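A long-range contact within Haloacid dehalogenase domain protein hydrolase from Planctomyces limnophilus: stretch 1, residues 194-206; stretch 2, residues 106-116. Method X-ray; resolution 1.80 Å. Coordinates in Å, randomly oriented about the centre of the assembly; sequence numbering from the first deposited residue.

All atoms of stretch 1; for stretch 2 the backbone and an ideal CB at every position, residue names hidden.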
# COMPACT_ATOMS: atom_id res chain seq x y z
N LEU A 194 1.99 -8.36 -21.77
CA LEU A 194 2.85 -7.61 -22.68
C LEU A 194 2.04 -7.17 -23.89
O LEU A 194 1.30 -7.96 -24.47
CB LEU A 194 4.05 -8.44 -23.13
CG LEU A 194 5.28 -8.38 -22.22
CD1 LEU A 194 4.93 -8.83 -20.82
CD2 LEU A 194 6.41 -9.21 -22.80
N ARG A 195 2.18 -5.90 -24.24
CA ARG A 195 1.58 -5.37 -25.47
C ARG A 195 2.70 -4.81 -26.32
O ARG A 195 3.41 -3.89 -25.89
CB ARG A 195 0.55 -4.29 -25.13
CG ARG A 195 -0.74 -4.85 -24.56
CD ARG A 195 -1.77 -3.76 -24.35
NE ARG A 195 -3.03 -4.28 -23.83
CZ ARG A 195 -4.14 -3.56 -23.66
NH1 ARG A 195 -4.17 -2.27 -23.97
NH2 ARG A 195 -5.23 -4.14 -23.18
N ASP A 196 2.88 -5.37 -27.52
CA ASP A 196 3.99 -4.99 -28.40
C ASP A 196 5.33 -5.17 -27.70
O ASP A 196 6.25 -4.38 -27.87
CB ASP A 196 3.84 -3.53 -28.89
CG ASP A 196 3.06 -3.41 -30.18
OD1 ASP A 196 2.13 -4.21 -30.40
OD2 ASP A 196 3.36 -2.48 -30.98
N GLY A 197 5.44 -6.22 -26.88
CA GLY A 197 6.66 -6.51 -26.13
C GLY A 197 6.87 -5.65 -24.89
O GLY A 197 7.87 -5.80 -24.19
N LYS A 198 5.91 -4.77 -24.61
CA LYS A 198 6.00 -3.82 -23.49
C LYS A 198 5.17 -4.35 -22.31
O LYS A 198 3.98 -4.57 -22.46
CB LYS A 198 5.48 -2.46 -23.95
CG LYS A 198 5.25 -1.42 -22.87
CD LYS A 198 4.89 -0.08 -23.51
CE LYS A 198 4.08 0.80 -22.58
NZ LYS A 198 4.82 1.12 -21.33
N PRO A 199 5.80 -4.54 -21.14
CA PRO A 199 5.01 -4.95 -19.97
C PRO A 199 4.06 -3.86 -19.49
O PRO A 199 4.47 -2.71 -19.28
CB PRO A 199 6.08 -5.25 -18.90
CG PRO A 199 7.35 -5.43 -19.65
CD PRO A 199 7.24 -4.52 -20.83
N VAL A 200 2.79 -4.21 -19.32
CA VAL A 200 1.76 -3.25 -18.91
C VAL A 200 0.81 -3.88 -17.90
O VAL A 200 0.72 -5.11 -17.78
CB VAL A 200 0.92 -2.74 -20.11
CG1 VAL A 200 1.80 -2.09 -21.17
CG2 VAL A 200 0.09 -3.86 -20.72
N LEU A 201 0.11 -3.02 -17.17
CA LEU A 201 -1.03 -3.44 -16.36
C LEU A 201 -2.29 -2.94 -17.05
O LEU A 201 -2.38 -1.76 -17.39
CB LEU A 201 -0.97 -2.88 -14.94
CG LEU A 201 -0.04 -3.55 -13.92
CD1 LEU A 201 -0.22 -5.07 -13.87
CD2 LEU A 201 1.41 -3.20 -14.18
N VAL A 202 -3.25 -3.85 -17.21
CA VAL A 202 -4.50 -3.58 -17.91
C VAL A 202 -5.65 -3.58 -16.90
O VAL A 202 -5.75 -4.47 -16.06
CB VAL A 202 -4.76 -4.66 -18.98
CG1 VAL A 202 -6.10 -4.45 -19.67
CG2 VAL A 202 -3.63 -4.65 -20.00
N ARG A 203 -6.52 -2.58 -17.02
CA ARG A 203 -7.69 -2.46 -16.17
C ARG A 203 -8.77 -3.48 -16.55
O ARG A 203 -9.12 -3.63 -17.73
CB ARG A 203 -8.27 -1.05 -16.27
CG ARG A 203 -7.33 0.06 -15.80
CD ARG A 203 -7.90 1.42 -16.16
NE ARG A 203 -9.28 1.54 -15.71
CZ ARG A 203 -9.67 2.01 -14.53
NH1 ARG A 203 -8.79 2.46 -13.64
NH2 ARG A 203 -10.97 2.04 -14.25
N LEU A 204 -9.30 -4.16 -15.55
CA LEU A 204 -10.38 -5.13 -15.75
C LEU A 204 -11.74 -4.53 -15.38
O LEU A 204 -11.82 -3.53 -14.67
CB LEU A 204 -10.12 -6.37 -14.90
CG LEU A 204 -8.78 -7.08 -15.14
CD1 LEU A 204 -8.68 -8.30 -14.23
CD2 LEU A 204 -8.63 -7.48 -16.60
N ALA A 205 -12.80 -5.15 -15.89
CA ALA A 205 -14.17 -4.75 -15.56
C ALA A 205 -14.60 -5.51 -14.32
O ALA A 205 -15.62 -6.20 -14.31
CB ALA A 205 -15.10 -5.05 -16.73
N GLU A 206 -13.82 -5.37 -13.25
CA GLU A 206 -14.03 -6.10 -12.02
C GLU A 206 -13.57 -5.21 -10.87
O GLU A 206 -12.49 -4.62 -10.96
CB GLU A 206 -13.21 -7.39 -12.06
CG GLU A 206 -13.76 -8.51 -11.21
CD GLU A 206 -12.88 -9.75 -11.28
OE1 GLU A 206 -12.18 -9.95 -12.30
OE2 GLU A 206 -12.89 -10.52 -10.29
N UNK A 106 -16.46 2.05 -17.92
CA UNK A 106 -16.16 2.95 -19.02
C UNK A 106 -14.68 3.02 -19.38
O UNK A 106 -14.32 3.67 -20.36
CB UNK A 106 -16.66 4.35 -18.68
N UNK A 107 -13.82 2.35 -18.61
CA UNK A 107 -12.38 2.36 -18.87
C UNK A 107 -11.70 0.99 -18.78
O UNK A 107 -10.49 0.92 -18.60
CB UNK A 107 -11.70 3.31 -17.88
N UNK A 108 -12.47 -0.08 -18.92
CA UNK A 108 -11.91 -1.43 -18.89
C UNK A 108 -11.18 -1.71 -20.20
O UNK A 108 -11.58 -1.22 -21.24
CB UNK A 108 -13.01 -2.47 -18.65
N UNK A 109 -10.11 -2.50 -20.13
CA UNK A 109 -9.37 -2.92 -21.32
C UNK A 109 -8.21 -2.02 -21.71
O UNK A 109 -7.41 -2.39 -22.58
CB UNK A 109 -10.33 -3.01 -22.50
N UNK A 110 -8.11 -0.85 -21.09
CA UNK A 110 -6.99 0.05 -21.34
C UNK A 110 -5.96 -0.13 -20.25
O UNK A 110 -6.25 -0.69 -19.19
CB UNK A 110 -7.45 1.51 -21.41
N UNK A 111 -4.75 0.34 -20.50
CA UNK A 111 -3.68 0.23 -19.52
C UNK A 111 -3.80 1.29 -18.44
O UNK A 111 -4.51 2.29 -18.61
CB UNK A 111 -2.32 0.34 -20.21
N UNK A 112 -3.09 1.06 -17.34
CA UNK A 112 -2.96 2.06 -16.27
C UNK A 112 -2.44 3.40 -16.80
O UNK A 112 -2.98 4.45 -16.45
CB UNK A 112 -2.02 1.54 -15.18
N UNK A 113 -1.43 3.36 -17.65
CA UNK A 113 -0.87 4.59 -18.22
C UNK A 113 -1.86 5.32 -19.13
O UNK A 113 -1.90 6.55 -19.15
CB UNK A 113 0.40 4.27 -19.01
N UNK A 114 -2.66 4.56 -19.89
CA UNK A 114 -3.68 5.17 -20.75
C UNK A 114 -4.72 5.90 -19.90
O UNK A 114 -5.09 7.04 -20.20
CB UNK A 114 -4.36 4.11 -21.62
N UNK A 115 -5.15 5.26 -18.81
CA UNK A 115 -6.12 5.87 -17.91
C UNK A 115 -5.54 7.13 -17.25
O UNK A 115 -6.21 8.15 -17.17
CB UNK A 115 -6.56 4.86 -16.84
N UNK A 116 -4.29 7.05 -16.79
CA UNK A 116 -3.60 8.20 -16.21
C UNK A 116 -3.59 9.39 -17.16
O UNK A 116 -3.90 10.52 -16.76
CB UNK A 116 -2.17 7.82 -15.84

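Position 106 directs its CA-to-CB bond away from stretch 1, so the contact sets no rule; it is Thr106.

At 107 the ideal CB points sideways, 3.7 Å from Arg203 NE, and the backbone O accepts a hydrogen bond from NE at 3.2 Å. The side chain need only leave the guanidinium room, and many could. His107 does so with chi1 m, its ring leading away.

At 108 the ideal CB sits 3.8 Å from Ala205 CB, beside the backbone of Leu204. A small apolar group fits well. Ala108 meets Ala205, CB to CB, at 3.9 Å.

Position 109 has phi 92° and psi -11°, where a CB would jam against the preceding carbonyl O; the backbone itself calls for glycine. Gly109 N donates to Arg203 O at 2.8 Å and its O accepts from Arg195 NH2 at 2.9 Å.

At 110 the backbone O takes the hydrogen of Arg203 N at 2.9 Å, whatever the side chain. The CB points away, 5.3 Å from Arg203 CD, so a flexible apolar chain is one option among several. Met110, present as selenomethionine, brings CG to 4.0 Å from Arg203 CD.

Position 111 bridges to Val202, CA to CA 4.2 Å, immediately before a helix. That N-cap site favours Ser, Thr, Asp or Asn, while the nearby Val200 CB rewards a methyl. Thr111 supplies both: OG1 accepts from the N of 114 at 3.0 Å, and CG2 lies 3.8 Å from Val200 CB.

At 112 the backbone N donates to Leu201 O at 2.9 Å. Polar residues suit this first helical turn, and Leu201 N can be reached through water. In Asp112 one water donates to OD1 and accepts from Leu201 N.

Position 113 has an ideal CB clear of stretch 1, but Lys198 invites an acid. Asp113 OD2 stays 4.3 Å from Lys198 NZ, beyond a salt bridge, and a water joins them.

At 114 the CB points toward stretch 1, and Arg195 again recommends an acid. Glu114 OE1 accepts from the N of Thr111 at 2.9 Å; two waters link its carboxylate to Arg195 NH1.

At 115 the ideal CB lies 3.8 Å from Arg203 CD, beside a guanidinium offering a flat face. An aromatic or a long aliphatic chain would suit. Phe115 stacks on it, centres 4.1 Å apart and planes at 17°, a cation-pi contact.

Position 116 is out of reach: Glu116.

Stretch 2, residues 106-116: THAGMTDDEFE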
# COMPACT_ATOMS: atom_id res chain seq x y z
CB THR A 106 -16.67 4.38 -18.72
OG1 THR A 106 -16.21 4.82 -17.44
CG2 THR A 106 -18.19 4.41 -18.75
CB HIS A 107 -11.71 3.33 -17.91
CG HIS A 107 -12.17 4.74 -18.08
ND1 HIS A 107 -13.33 5.21 -17.50
CD2 HIS A 107 -11.67 5.76 -18.80
CE1 HIS A 107 -13.51 6.47 -17.85
NE2 HIS A 107 -12.51 6.83 -18.63
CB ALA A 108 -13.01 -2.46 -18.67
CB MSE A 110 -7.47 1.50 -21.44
CG MSE A 110 -7.85 2.14 -20.12
SE MSE A 110 -8.29 4.05 -20.36
CE MSE A 110 -9.78 3.82 -21.64
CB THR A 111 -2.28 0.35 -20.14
OG1 THR A 111 -2.09 1.67 -20.65
CG2 THR A 111 -2.09 -0.67 -21.28
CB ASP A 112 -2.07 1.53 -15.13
CG ASP A 112 -0.66 1.10 -15.59
OD1 ASP A 112 -0.44 0.79 -16.78
OD2 ASP A 112 0.23 1.07 -14.73
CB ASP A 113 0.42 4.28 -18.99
CG ASP A 113 1.59 3.97 -18.07
OD1 ASP A 113 1.50 4.16 -16.84
OD2 ASP A 113 2.63 3.53 -18.59
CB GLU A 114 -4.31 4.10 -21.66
CG GLU A 114 -3.36 3.70 -22.79
CD GLU A 114 -3.71 2.43 -23.55
OE1 GLU A 114 -4.58 1.64 -23.11
OE2 GLU A 114 -3.09 2.23 -24.60
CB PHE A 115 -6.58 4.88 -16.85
CG PHE A 115 -7.65 5.42 -15.96
CD1 PHE A 115 -8.95 5.56 -16.43
CD2 PHE A 115 -7.37 5.80 -14.65
CE1 PHE A 115 -9.95 6.08 -15.62
CE2 PHE A 115 -8.36 6.31 -13.84
CZ PHE A 115 -9.66 6.45 -14.32
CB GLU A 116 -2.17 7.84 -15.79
CG GLU A 116 -1.37 9.03 -15.26
CD GLU A 116 0.03 8.69 -14.80
OE1 GLU A 116 0.78 9.62 -14.47
OE2 GLU A 116 0.39 7.50 -14.75
O HOH W 1 1.67 -0.21 -17.81
O HOH W 2 2.26 1.32 -20.12
O HOH W 3 -2.32 -0.42 -24.98
O HOH W 4 -5.85 0.02 -24.79
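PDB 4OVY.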